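Local atomic coordinates of uncharacterized protein (Chaetomium thermophilum, PDB entry 3LPZ), a protein that is Get4, an alpha-solenoid protein that probably binds Get5 and takes part in tail-anchored protein biogenesis. Residues Y131-P136 with L159-K164; V169-E174 with Y210-S215; A186-A191 with G279-A284; A193-L198 with S249-S254; L199-R204 with A289-G294. All coordinates share one frame; numbering follows the deposited sequence. Where two conformers were deposited one is given.

Contact 1 of 5, residues Y131-P136 with L159-K164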
# COMPACT_ATOMS: atom_id res chain seq x y z
N TYR A 131 -8.23 3.43 -11.88
CA TYR A 131 -6.97 3.77 -11.18
C TYR A 131 -5.86 2.86 -11.65
O TYR A 131 -5.82 1.70 -11.24
CB TYR A 131 -7.13 3.60 -9.65
CG TYR A 131 -8.12 4.57 -9.04
CD1 TYR A 131 -9.48 4.28 -9.00
CD2 TYR A 131 -7.68 5.81 -8.53
CE1 TYR A 131 -10.40 5.18 -8.47
CE2 TYR A 131 -8.59 6.73 -7.99
CZ TYR A 131 -9.94 6.39 -7.96
OH TYR A 131 -10.83 7.28 -7.42
N PRO A 132 -4.93 3.38 -12.48
CA PRO A 132 -3.92 2.46 -13.04
C PRO A 132 -2.98 1.80 -12.03
O PRO A 132 -2.38 0.76 -12.36
CB PRO A 132 -3.12 3.32 -14.02
CG PRO A 132 -3.48 4.74 -13.74
CD PRO A 132 -4.85 4.73 -13.06
N ALA A 133 -2.83 2.37 -10.84
CA ALA A 133 -2.04 1.69 -9.79
C ALA A 133 -2.87 0.62 -9.06
O ALA A 133 -2.34 -0.14 -8.22
CB ALA A 133 -1.46 2.70 -8.78
N GLY A 134 -4.16 0.55 -9.37
CA GLY A 134 -5.04 -0.56 -8.93
C GLY A 134 -6.14 -0.04 -8.02
O GLY A 134 -6.03 1.07 -7.51
N ASP A 135 -7.19 -0.82 -7.81
CA ASP A 135 -8.38 -0.32 -7.12
C ASP A 135 -8.05 0.05 -5.67
O ASP A 135 -7.50 -0.75 -4.96
CB ASP A 135 -9.51 -1.34 -7.18
CG ASP A 135 -10.76 -0.87 -6.47
OD1 ASP A 135 -11.40 0.10 -6.96
OD2 ASP A 135 -11.10 -1.48 -5.41
N PRO A 136 -8.36 1.30 -5.26
CA PRO A 136 -8.00 1.66 -3.89
C PRO A 136 -8.61 0.78 -2.78
O PRO A 136 -7.90 0.46 -1.80
CB PRO A 136 -8.55 3.09 -3.76
CG PRO A 136 -8.32 3.66 -5.18
CD PRO A 136 -8.75 2.49 -6.06
N LEU A 159 -1.27 -0.15 1.39
CA LEU A 159 -1.94 0.95 2.11
C LEU A 159 -1.65 2.34 1.54
O LEU A 159 -2.52 3.21 1.60
CB LEU A 159 -1.66 0.91 3.62
CG LEU A 159 -2.34 -0.30 4.31
CD1 LEU A 159 -1.72 -0.54 5.68
CD2 LEU A 159 -3.91 -0.13 4.41
N VAL A 160 -0.45 2.54 0.98
CA VAL A 160 -0.12 3.84 0.38
C VAL A 160 -0.94 4.12 -0.88
O VAL A 160 -1.08 5.30 -1.31
CB VAL A 160 1.42 4.01 0.10
CG1 VAL A 160 2.17 4.00 1.42
CG2 VAL A 160 1.97 2.97 -0.92
N LEU A 161 -1.50 3.06 -1.45
CA LEU A 161 -2.38 3.11 -2.61
C LEU A 161 -3.87 2.92 -2.27
O LEU A 161 -4.68 2.67 -3.17
CB LEU A 161 -1.95 2.04 -3.63
CG LEU A 161 -0.51 2.21 -4.18
CD1 LEU A 161 -0.14 1.03 -5.09
CD2 LEU A 161 -0.36 3.58 -4.92
N GLY A 162 -4.23 3.07 -0.99
CA GLY A 162 -5.57 2.71 -0.51
C GLY A 162 -6.57 3.87 -0.54
O GLY A 162 -6.48 4.81 -1.38
N THR A 163 -7.56 3.77 0.33
CA THR A 163 -8.68 4.68 0.37
C THR A 163 -8.43 5.69 1.47
O THR A 163 -7.38 5.67 2.13
CB THR A 163 -9.98 3.92 0.75
OG1 THR A 163 -9.81 3.33 2.05
CG2 THR A 163 -10.31 2.80 -0.28
N LYS A 164 -9.43 6.55 1.72
CA LYS A 164 -9.36 7.48 2.84
C LYS A 164 -9.24 6.77 4.20
O LYS A 164 -8.82 7.40 5.16
CB LYS A 164 -10.56 8.46 2.84
CG LYS A 164 -11.86 7.86 3.30
CD LYS A 164 -12.92 9.01 3.52
CE LYS A 164 -14.32 8.58 3.11
NZ LYS A 164 -14.71 7.25 3.71
O HOH W 1 -4.52 3.09 -6.19
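P136 lies against the backbone of L161 and G162 and has the largest surface buried in this contact. Its CA is 3.5 Å from L161 O, in a CA-H...O contact with an angle of 143° at the hydrogen. A matching contact runs the other way, with G162 CA 3.5 Å from P136 O. The backbones are closest here, and the CA atoms of P136 and G162 are 4.3 Å apart. G162 brings no side chain to this point, and a CB there would be crowded by L159 O. In the proline ring, P136 CB rests 3.6 Å from G162 O. T163 adds its methyl, with CG2 3.6 Å from P136 C, while its OG1 caps the backbone N of E165. The L161 side chain serves the other end of the contact. Its CG is anti to its carbonyl carbon (chi1 -61°), and its two methyls touch different atoms of A133. L161 CD2 meets A133 CB at 4.1 Å, and L161 CD1 faces A133 O. No direct hydrogen bond joins the segments. One water donates to both G134 O and L161 O, 2.8 Å from G134 O. Both segments are interhelical loops of the alpha-solenoid, each with a type I turn. Loop 131-136 leads from helix 112-128 into helix 136-148, and loop 159-164 links helix 152-159 to helix 166-179. L161 also touches H139, and T163 touches H140, both on helix 136-148.

Contact 2 of 5, residues V169-E174 with Y210-S215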
# COMPACT_ATOMS: atom_id res chain seq x y z
N VAL A 169 -4.93 3.19 9.19
CA VAL A 169 -4.46 1.80 9.36
C VAL A 169 -2.92 1.76 9.29
O VAL A 169 -2.24 1.12 10.11
CB VAL A 169 -5.10 0.85 8.31
CG1 VAL A 169 -4.45 -0.54 8.37
CG2 VAL A 169 -6.63 0.75 8.51
N LEU A 170 -2.36 2.46 8.31
CA LEU A 170 -0.91 2.46 8.13
C LEU A 170 -0.18 3.11 9.31
O LEU A 170 0.81 2.58 9.78
CB LEU A 170 -0.53 3.15 6.80
CG LEU A 170 0.97 3.21 6.45
CD1 LEU A 170 1.56 1.76 6.33
CD2 LEU A 170 1.20 4.00 5.17
N ALA A 171 -0.66 4.26 9.77
CA ALA A 171 -0.03 4.96 10.89
C ALA A 171 -0.08 4.11 12.19
O ALA A 171 0.92 4.04 12.93
CB ALA A 171 -0.72 6.32 11.10
N ARG A 172 -1.21 3.45 12.44
CA ARG A 172 -1.33 2.55 13.62
C ARG A 172 -0.46 1.31 13.51
O ARG A 172 0.10 0.84 14.51
CB ARG A 172 -2.79 2.14 13.85
CG ARG A 172 -3.62 3.28 14.40
CD ARG A 172 -5.05 2.84 14.83
NE ARG A 172 -5.93 4.00 15.00
CZ ARG A 172 -5.86 4.86 16.03
NH1 ARG A 172 -4.95 4.70 16.99
NH2 ARG A 172 -6.71 5.88 16.09
N MET A 173 -0.31 0.80 12.29
CA MET A 173 0.63 -0.29 12.03
C MET A 173 2.08 0.17 12.28
O MET A 173 2.84 -0.52 12.94
CB MET A 173 0.47 -0.84 10.61
CG MET A 173 1.38 -2.05 10.28
SD MET A 173 1.96 -2.04 8.56
CE MET A 173 3.28 -0.85 8.76
N GLU A 174 2.45 1.33 11.74
CA GLU A 174 3.78 1.88 12.01
C GLU A 174 3.99 2.11 13.50
O GLU A 174 5.09 1.90 14.00
CB GLU A 174 4.08 3.16 11.22
CG GLU A 174 4.05 3.08 9.65
CD GLU A 174 5.06 2.15 9.02
OE1 GLU A 174 6.01 1.69 9.69
OE2 GLU A 174 4.89 1.87 7.82
N TYR A 210 0.25 11.34 9.86
CA TYR A 210 0.98 12.11 10.85
C TYR A 210 0.14 12.36 12.12
O TYR A 210 0.60 12.15 13.26
CB TYR A 210 1.39 13.43 10.23
CG TYR A 210 1.87 14.43 11.24
CD1 TYR A 210 3.17 14.38 11.74
CD2 TYR A 210 1.00 15.44 11.71
CE1 TYR A 210 3.61 15.29 12.69
CE2 TYR A 210 1.45 16.36 12.66
CZ TYR A 210 2.75 16.28 13.14
OH TYR A 210 3.19 17.20 14.07
N ARG A 211 -1.10 12.77 11.94
CA ARG A 211 -1.94 13.06 13.10
C ARG A 211 -2.21 11.78 13.90
O ARG A 211 -2.08 11.77 15.13
CB ARG A 211 -3.24 13.73 12.65
CG ARG A 211 -2.99 15.13 12.06
CD ARG A 211 -4.28 15.91 11.91
NE ARG A 211 -4.99 15.58 10.69
CZ ARG A 211 -5.07 16.40 9.64
NH1 ARG A 211 -4.47 17.59 9.64
NH2 ARG A 211 -5.76 16.02 8.58
N ILE A 212 -2.55 10.70 13.23
CA ILE A 212 -2.79 9.42 13.93
C ILE A 212 -1.55 8.93 14.67
O ILE A 212 -1.65 8.53 15.86
CB ILE A 212 -3.34 8.33 12.97
CG1 ILE A 212 -4.73 8.73 12.41
CG2 ILE A 212 -3.37 6.93 13.65
CD1 ILE A 212 -5.92 8.83 13.44
N PHE A 213 -0.40 8.95 14.01
CA PHE A 213 0.81 8.38 14.63
C PHE A 213 1.18 9.23 15.87
O PHE A 213 1.45 8.68 16.95
CB PHE A 213 1.98 8.38 13.63
CG PHE A 213 3.23 7.77 14.18
CD1 PHE A 213 4.12 8.52 14.96
CD2 PHE A 213 3.54 6.42 13.91
CE1 PHE A 213 5.30 7.93 15.48
CE2 PHE A 213 4.70 5.83 14.41
CZ PHE A 213 5.58 6.59 15.21
N THR A 214 1.22 10.55 15.70
CA THR A 214 1.57 11.41 16.81
C THR A 214 0.53 11.42 17.95
O THR A 214 0.92 11.56 19.09
CB THR A 214 1.95 12.85 16.37
OG1 THR A 214 0.83 13.48 15.72
CG2 THR A 214 3.18 12.80 15.45
N SER A 215 -0.77 11.26 17.63
CA SER A 215 -1.76 11.10 18.71
C SER A 215 -1.50 9.82 19.49
O SER A 215 -1.64 9.82 20.70
CB SER A 215 -3.20 11.05 18.19
OG SER A 215 -3.46 12.29 17.59
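A171 and F213 lie on two helices of the alpha-solenoid, 166-179 and 203-220. Within 169-174 and 210-215 their CA atoms are the nearest pair, 5.1 Å apart. The small side chain of A171 allows this. Its CB meets I212 CG2 at 3.7 Å and also lies beside F213 CB. I212 CG2 is anti to its backbone N, and this methyl is shared with the next residue of the facing helix. R172 CG touches I212 CG2 at 3.7 Å. The arginine chain then runs extended from CG to NE, crossing the isoleucine at a slant. I212 CG2 ends up 4.0 Å above the guanidinium plane of R172, over its centre. The charge itself is paired along its own helix, where R172 NE makes a salt bridge with E168. The helices before and after 186-199 thus pack roughly parallel, as alternate helices of an alpha-solenoid do. Their short segments are 33° apart, with axes 8.3 Å from each other. The F213 ring lies farther along the segment, by A171 O and E174. Its CG is anti to the backbone N (chi1 -178°), and the ring presents its rim to the backbone of 169-174. F213 CD2 is 3.7 Å from A171 O. F213 CE2 is 3.9 Å from E174 C, which lies in the ring plane. The same ring meets Y175 edge-to-face and touches C190 of helix 186-199.

Contact 3 of 5, residues A186-A191 with G279-A284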
# COMPACT_ATOMS: atom_id res chain seq x y z
N ALA A 186 10.96 6.76 17.16
CA ALA A 186 9.61 7.27 16.77
C ALA A 186 9.55 7.99 15.39
O ALA A 186 8.67 7.67 14.60
CB ALA A 186 8.95 8.11 17.85
N PRO A 187 10.48 8.94 15.10
CA PRO A 187 10.41 9.66 13.81
C PRO A 187 10.61 8.76 12.59
O PRO A 187 10.06 9.06 11.52
CB PRO A 187 11.57 10.67 13.89
CG PRO A 187 11.97 10.70 15.39
CD PRO A 187 11.66 9.36 15.90
N LEU A 188 11.36 7.67 12.74
CA LEU A 188 11.60 6.74 11.62
C LEU A 188 10.31 6.01 11.21
O LEU A 188 10.06 5.82 10.04
CB LEU A 188 12.68 5.72 11.98
CG LEU A 188 14.17 6.09 11.84
CD1 LEU A 188 14.50 7.56 12.04
CD2 LEU A 188 15.06 5.15 12.71
N TYR A 189 9.51 5.62 12.19
CA TYR A 189 8.26 4.94 11.90
C TYR A 189 7.22 5.92 11.46
O TYR A 189 6.42 5.61 10.56
CB TYR A 189 7.80 4.11 13.10
CG TYR A 189 8.74 2.93 13.33
CD1 TYR A 189 8.60 1.75 12.59
CD2 TYR A 189 9.82 3.03 14.22
CE1 TYR A 189 9.49 0.68 12.77
CE2 TYR A 189 10.70 1.97 14.41
CZ TYR A 189 10.53 0.80 13.68
OH TYR A 189 11.40 -0.23 13.84
N CYS A 190 7.25 7.12 12.01
CA CYS A 190 6.34 8.16 11.54
C CYS A 190 6.61 8.44 10.05
O CYS A 190 5.65 8.53 9.26
CB CYS A 190 6.47 9.43 12.39
SG CYS A 190 5.22 10.65 12.01
N ALA A 191 7.89 8.52 9.67
CA ALA A 191 8.29 8.80 8.30
C ALA A 191 7.83 7.72 7.33
O ALA A 191 7.43 8.04 6.24
CB ALA A 191 9.79 9.02 8.17
N GLY A 279 21.46 7.95 5.01
CA GLY A 279 20.87 7.95 3.68
C GLY A 279 19.46 7.43 3.49
O GLY A 279 18.93 7.50 2.37
N ILE A 280 18.83 6.90 4.55
CA ILE A 280 17.56 6.20 4.33
C ILE A 280 16.41 7.10 3.88
O ILE A 280 15.40 6.59 3.37
CB ILE A 280 17.08 5.33 5.54
CG1 ILE A 280 16.81 6.21 6.79
CG2 ILE A 280 18.04 4.10 5.78
CD1 ILE A 280 16.12 5.46 7.97
N TRP A 281 16.52 8.41 4.08
CA TRP A 281 15.48 9.33 3.57
C TRP A 281 15.88 10.11 2.32
O TRP A 281 15.11 10.94 1.85
CB TRP A 281 15.03 10.36 4.62
CG TRP A 281 14.37 9.81 5.86
CD1 TRP A 281 14.06 8.50 6.14
CD2 TRP A 281 13.92 10.58 6.99
NE1 TRP A 281 13.46 8.41 7.39
CE2 TRP A 281 13.36 9.67 7.93
CE3 TRP A 281 13.95 11.95 7.31
CZ2 TRP A 281 12.84 10.09 9.15
CZ3 TRP A 281 13.42 12.36 8.53
CH2 TRP A 281 12.88 11.44 9.43
N ASP A 282 17.09 9.86 1.80
CA ASP A 282 17.70 10.75 0.79
C ASP A 282 16.89 10.80 -0.50
O ASP A 282 16.59 11.88 -1.00
CB ASP A 282 19.12 10.30 0.44
CG ASP A 282 20.15 10.68 1.48
OD1 ASP A 282 19.86 11.51 2.38
OD2 ASP A 282 21.28 10.15 1.37
N THR A 283 16.54 9.63 -1.04
CA THR A 283 15.79 9.59 -2.29
C THR A 283 14.37 10.17 -2.12
O THR A 283 13.88 10.91 -3.00
CB THR A 283 15.74 8.16 -2.86
OG1 THR A 283 17.07 7.74 -3.12
CG2 THR A 283 14.95 8.11 -4.17
N ALA A 284 13.73 9.83 -1.00
CA ALA A 284 12.42 10.39 -0.66
C ALA A 284 12.47 11.91 -0.58
O ALA A 284 11.58 12.59 -1.09
CB ALA A 284 11.91 9.81 0.66
O HOH W 2 12.24 5.88 8.26
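W281 reaches from the turn before helix 282-293 to the first turns of helix 186-199, joining two helices of the alpha-solenoid that are far apart in sequence. From CB, which points toward helix 186-199, the side chain continues to CG, anti to the carbonyl carbon (chi1 -64°), and this starts the indole on its way to A191. The pyrrole part comes next, with NE1 3.8 Å from A191 CB. CE2 is closer, 3.6 Å from A191 CB. CZ2 comes nearest, 3.4 Å from A191 CB. The methyl approaches the indole at a slant. CZ2 also has P187 O near the ring plane at 3.8 Å. That carbonyl already accepts the helical bond from A191 N. L188 crosses the indole at about a right angle, and its CD1 is 4.2 Å from W281 CZ2. At the tip, CH2 still meets A191 CB at 4.1 Å. I280 adds a looser apolar touch through CD1, against L188 CG. Outside the two segments, the indole also packs on F247 of helix 243-256, and A191 on I248 of the same helix. The polar corner of the ring is bridged by water. W281 NE1 donates in the ring plane to a water 2.9 Å away, and that water donates to L188 O.

Contact 4 of 5, residues A193-L198 with S249-S254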
# COMPACT_ATOMS: atom_id res chain seq x y z
N ALA A 193 5.07 6.18 7.50
CA ALA A 193 3.62 6.41 7.27
C ALA A 193 3.34 7.70 6.56
O ALA A 193 2.26 7.84 5.97
CB ALA A 193 2.85 6.44 8.59
N VAL A 194 4.26 8.66 6.64
CA VAL A 194 4.02 10.02 6.12
C VAL A 194 4.66 10.26 4.76
O VAL A 194 3.97 10.69 3.84
CB VAL A 194 4.53 11.10 7.10
CG1 VAL A 194 4.51 12.48 6.45
CG2 VAL A 194 3.67 11.09 8.36
N LEU A 195 5.96 9.97 4.64
CA LEU A 195 6.71 10.22 3.40
C LEU A 195 6.13 9.50 2.18
O LEU A 195 6.02 10.11 1.13
CB LEU A 195 8.22 9.95 3.55
CG LEU A 195 8.88 10.77 4.69
CD1 LEU A 195 10.36 10.53 4.71
CD2 LEU A 195 8.59 12.33 4.61
N PRO A 196 5.78 8.20 2.31
CA PRO A 196 5.23 7.53 1.11
C PRO A 196 3.95 8.19 0.56
O PRO A 196 3.76 8.19 -0.67
CB PRO A 196 4.98 6.08 1.61
CG PRO A 196 6.06 5.87 2.64
CD PRO A 196 6.08 7.23 3.38
N TYR A 197 3.09 8.71 1.44
CA TYR A 197 1.91 9.44 0.96
C TYR A 197 2.28 10.72 0.22
O TYR A 197 1.65 11.02 -0.81
CB TYR A 197 0.90 9.75 2.07
CG TYR A 197 0.10 8.52 2.46
CD1 TYR A 197 -0.68 7.84 1.51
CD2 TYR A 197 0.09 8.06 3.78
CE1 TYR A 197 -1.45 6.71 1.87
CE2 TYR A 197 -0.69 6.95 4.16
CZ TYR A 197 -1.43 6.27 3.19
OH TYR A 197 -2.16 5.17 3.56
N LEU A 198 3.27 11.46 0.73
CA LEU A 198 3.78 12.63 0.00
C LEU A 198 4.32 12.22 -1.38
O LEU A 198 4.06 12.89 -2.37
CB LEU A 198 4.88 13.36 0.80
CG LEU A 198 4.42 14.11 2.05
CD1 LEU A 198 5.64 14.80 2.73
CD2 LEU A 198 3.29 15.10 1.74
N SER A 249 7.05 17.31 11.02
CA SER A 249 5.93 18.25 11.22
C SER A 249 6.09 19.52 10.40
O SER A 249 5.14 19.95 9.79
CB SER A 249 5.77 18.67 12.69
OG SER A 249 5.63 17.56 13.53
N MET A 250 7.28 20.12 10.43
CA MET A 250 7.52 21.35 9.66
C MET A 250 7.60 21.12 8.15
O MET A 250 7.22 21.98 7.36
CB MET A 250 8.81 22.05 10.14
CG MET A 250 8.86 22.34 11.60
SD MET A 250 7.60 23.51 12.10
CE MET A 250 8.17 24.99 11.30
N LEU A 251 8.10 19.97 7.74
CA LEU A 251 8.08 19.60 6.33
C LEU A 251 6.63 19.55 5.85
O LEU A 251 6.30 20.12 4.79
CB LEU A 251 8.78 18.25 6.10
CG LEU A 251 8.74 17.68 4.68
CD1 LEU A 251 9.41 18.63 3.71
CD2 LEU A 251 9.39 16.27 4.60
N LEU A 252 5.75 18.90 6.61
CA LEU A 252 4.32 18.92 6.27
C LEU A 252 3.72 20.32 6.19
O LEU A 252 2.90 20.61 5.28
CB LEU A 252 3.51 18.05 7.24
CG LEU A 252 3.61 16.53 7.04
CD1 LEU A 252 2.87 15.82 8.18
CD2 LEU A 252 3.06 16.08 5.67
N LEU A 253 4.07 21.18 7.14
CA LEU A 253 3.64 22.59 7.03
C LEU A 253 4.16 23.22 5.76
O LEU A 253 3.39 23.82 5.04
CB LEU A 253 4.11 23.43 8.21
CG LEU A 253 3.18 23.65 9.39
CD1 LEU A 253 3.76 24.79 10.26
CD2 LEU A 253 1.74 23.97 8.93
N SER A 254 5.45 23.07 5.49
CA SER A 254 6.09 23.74 4.35
C SER A 254 5.52 23.32 3.01
O SER A 254 5.47 24.10 2.08
CB SER A 254 7.60 23.47 4.35
OG SER A 254 8.20 23.98 5.52
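V194 and L252 reach toward each other tip to tip, and their methyls span two well-separated helices. The axes of the short segments are 11.7 Å apart, with an angle of 22° between their directions, so backbone atoms do not meet. V194 CG1 is anti to its backbone N and stands 4.0 Å from L252 CD2. The same methyl is 4.1 Å from L252 CD1, so it faces the fork of the leucine. L198 comes to L252 at a slant, with its CD2 4.1 Å from L252 CD2. L195 and L251 cross at about a right angle and touch through one methyl each, CD2 of L195 to CD2 of L251 at 4.0 Å. L251 CG, which carries that methyl, is anti to its backbone N (chi1 175°). L198 CD1 also brushes L251 CD2 at 4.4 Å. An alanine in place of L252 lacks both methyls and would probably open a gap in front of V194 CG1 and beside L198. Helix 186-199 is kinked here, since the N atoms of P196 and Y197 have no bond to the turn before. This buried apolar layer lies inside the alpha-solenoid. Helix 203-220 borders it through N207 and Y210, which L252 touches, and A206, which L198 touches. Helix 282-293 borders it through I288, which L195 and L198 touch, and L285, beside L251.

Contact 5 of 5, residues L199-R204 with A289-G294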
# COMPACT_ATOMS: atom_id res chain seq x y z
N LEU A 199 5.05 11.10 -1.44
CA LEU A 199 5.61 10.61 -2.71
C LEU A 199 4.56 10.23 -3.77
O LEU A 199 4.86 10.27 -4.96
CB LEU A 199 6.55 9.42 -2.47
CG LEU A 199 7.85 9.75 -1.72
CD1 LEU A 199 8.65 8.43 -1.46
CD2 LEU A 199 8.70 10.75 -2.49
N VAL A 200 3.36 9.84 -3.37
CA VAL A 200 2.28 9.55 -4.34
C VAL A 200 1.31 10.74 -4.39
O VAL A 200 0.14 10.58 -4.75
CB VAL A 200 1.54 8.20 -4.05
CG1 VAL A 200 2.52 7.05 -4.23
CG2 VAL A 200 0.92 8.19 -2.63
N ALA A 201 1.80 11.90 -3.96
CA ALA A 201 1.09 13.18 -4.12
C ALA A 201 -0.25 13.18 -3.38
O ALA A 201 -1.24 13.72 -3.88
CB ALA A 201 0.90 13.50 -5.63
N ASN A 202 -0.27 12.57 -2.19
CA ASN A 202 -1.46 12.53 -1.39
C ASN A 202 -1.18 13.21 -0.04
O ASN A 202 -0.91 12.55 0.95
CB ASN A 202 -1.90 11.07 -1.19
CG ASN A 202 -3.34 10.96 -0.67
OD1 ASN A 202 -3.89 11.93 -0.18
ND2 ASN A 202 -3.92 9.76 -0.78
N VAL A 203 -1.21 14.53 -0.05
CA VAL A 203 -0.93 15.34 1.11
C VAL A 203 -1.95 15.09 2.21
O VAL A 203 -1.60 15.03 3.36
CB VAL A 203 -0.84 16.86 0.74
CG1 VAL A 203 -0.49 17.71 1.97
CG2 VAL A 203 0.25 17.04 -0.31
N ARG A 204 -3.22 14.97 1.83
CA ARG A 204 -4.30 14.70 2.77
C ARG A 204 -3.97 13.47 3.61
O ARG A 204 -4.08 13.48 4.84
CB ARG A 204 -5.61 14.44 2.01
CG ARG A 204 -6.85 14.55 2.89
CD ARG A 204 -7.80 13.36 2.72
NE ARG A 204 -7.66 12.41 3.83
CZ ARG A 204 -7.21 11.17 3.71
NH1 ARG A 204 -6.86 10.69 2.53
NH2 ARG A 204 -7.13 10.39 4.79
N ALA A 289 11.43 17.37 -2.54
CA ALA A 289 11.95 18.69 -2.96
C ALA A 289 11.60 19.03 -4.42
O ALA A 289 11.27 20.18 -4.73
CB ALA A 289 13.49 18.80 -2.77
N GLU A 290 11.69 18.05 -5.30
CA GLU A 290 11.23 18.24 -6.68
C GLU A 290 9.71 18.44 -6.79
O GLU A 290 9.27 19.40 -7.42
CB GLU A 290 11.71 17.10 -7.57
CG GLU A 290 11.50 17.32 -9.07
CD GLU A 290 12.02 16.13 -9.88
OE1 GLU A 290 11.29 15.13 -10.06
OE2 GLU A 290 13.18 16.19 -10.33
N MET A 291 8.93 17.56 -6.17
CA MET A 291 7.47 17.57 -6.29
C MET A 291 6.81 18.82 -5.71
O MET A 291 5.89 19.38 -6.31
CB MET A 291 6.87 16.34 -5.62
CG MET A 291 7.22 15.04 -6.28
SD MET A 291 6.64 13.64 -5.33
CE MET A 291 4.91 13.59 -5.82
N TYR A 292 7.27 19.27 -4.55
CA TYR A 292 6.58 20.32 -3.79
C TYR A 292 7.26 21.67 -3.80
O TYR A 292 6.64 22.70 -3.47
CB TYR A 292 6.34 19.85 -2.34
CG TYR A 292 5.45 18.63 -2.29
CD1 TYR A 292 4.06 18.75 -2.38
CD2 TYR A 292 6.00 17.34 -2.21
CE1 TYR A 292 3.22 17.62 -2.36
CE2 TYR A 292 5.17 16.19 -2.19
CZ TYR A 292 3.78 16.34 -2.28
OH TYR A 292 2.97 15.22 -2.27
N PHE A 293 8.54 21.68 -4.12
CA PHE A 293 9.32 22.90 -3.97
C PHE A 293 10.03 23.30 -5.26
O PHE A 293 10.72 24.32 -5.29
CB PHE A 293 10.31 22.76 -2.82
CG PHE A 293 9.64 22.47 -1.50
CD1 PHE A 293 8.99 23.48 -0.80
CD2 PHE A 293 9.64 21.17 -0.99
CE1 PHE A 293 8.36 23.20 0.42
CE2 PHE A 293 9.01 20.87 0.23
CZ PHE A 293 8.37 21.87 0.93
N GLY A 294 9.83 22.51 -6.31
CA GLY A 294 10.44 22.80 -7.61
C GLY A 294 11.97 22.72 -7.61
O GLY A 294 12.61 23.25 -8.51
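Y292 and M291 face the turn that follows helix 186-199. The phenol oxygen comes nearest, with Y292 OH 3.3 Å from A201 CA. V203 and the tyrosine run alongside in opposite senses, and V203 CG2 meets Y292 CE1 at 3.7 Å. M291 was modelled in two conformers, so its contacts are less certain. In one of them the chain bends at chi3, and M291 CE lies 3.4 Å from L199 O and 4.0 Å from A201 CB. No hydrogen bond joins the two segments themselves. The next shell explains the position of Y292 OH, which is hydrogen-bonded to L198 O at the end of helix 186-199. That end is a Schellman motif with A201, at positive phi, as its C-prime residue. In it A201 N pairs with L198 O, and N202 N pairs with Y197 O. A phenylalanine in place of Y292 has no hydroxyl to give to L198 O, and its ring would probably be freer to shift. N202 is the N-cap of helix 203-220, with OD1 bonded to A205 N. The contact thus ties the turn between helices 186-199 and 203-220 to the last turn of helix 282-293. Helix 243-256 borders it, with V255 touching both V203 and Y292, and L199 packs on A284, L287 and I288 of helix 282-293.

From the N terminus, contact 1 comes first and closes a short loop holding most of helices 136-148 and 152-159. It is complete before contact 2 opens at helix 166-179. Contact 2 closes on helix 203-220, with helix 186-199 inside its loop. Contacts 3, 4 and 5 open within that loop and close beyond it, so each crosses contact 2. Contact 4 closes first, on helix 243-256, and is nested inside contact 3. Contact 3 closes at the start of helix 282-293. Contact 5 closes at that helix's end and crosses both. Contacts 2 to 5 join helices, or turns next to them, that are not consecutive in the chain. A hydrogen bond between Y197 OH and L159 O links contacts 4 and 1.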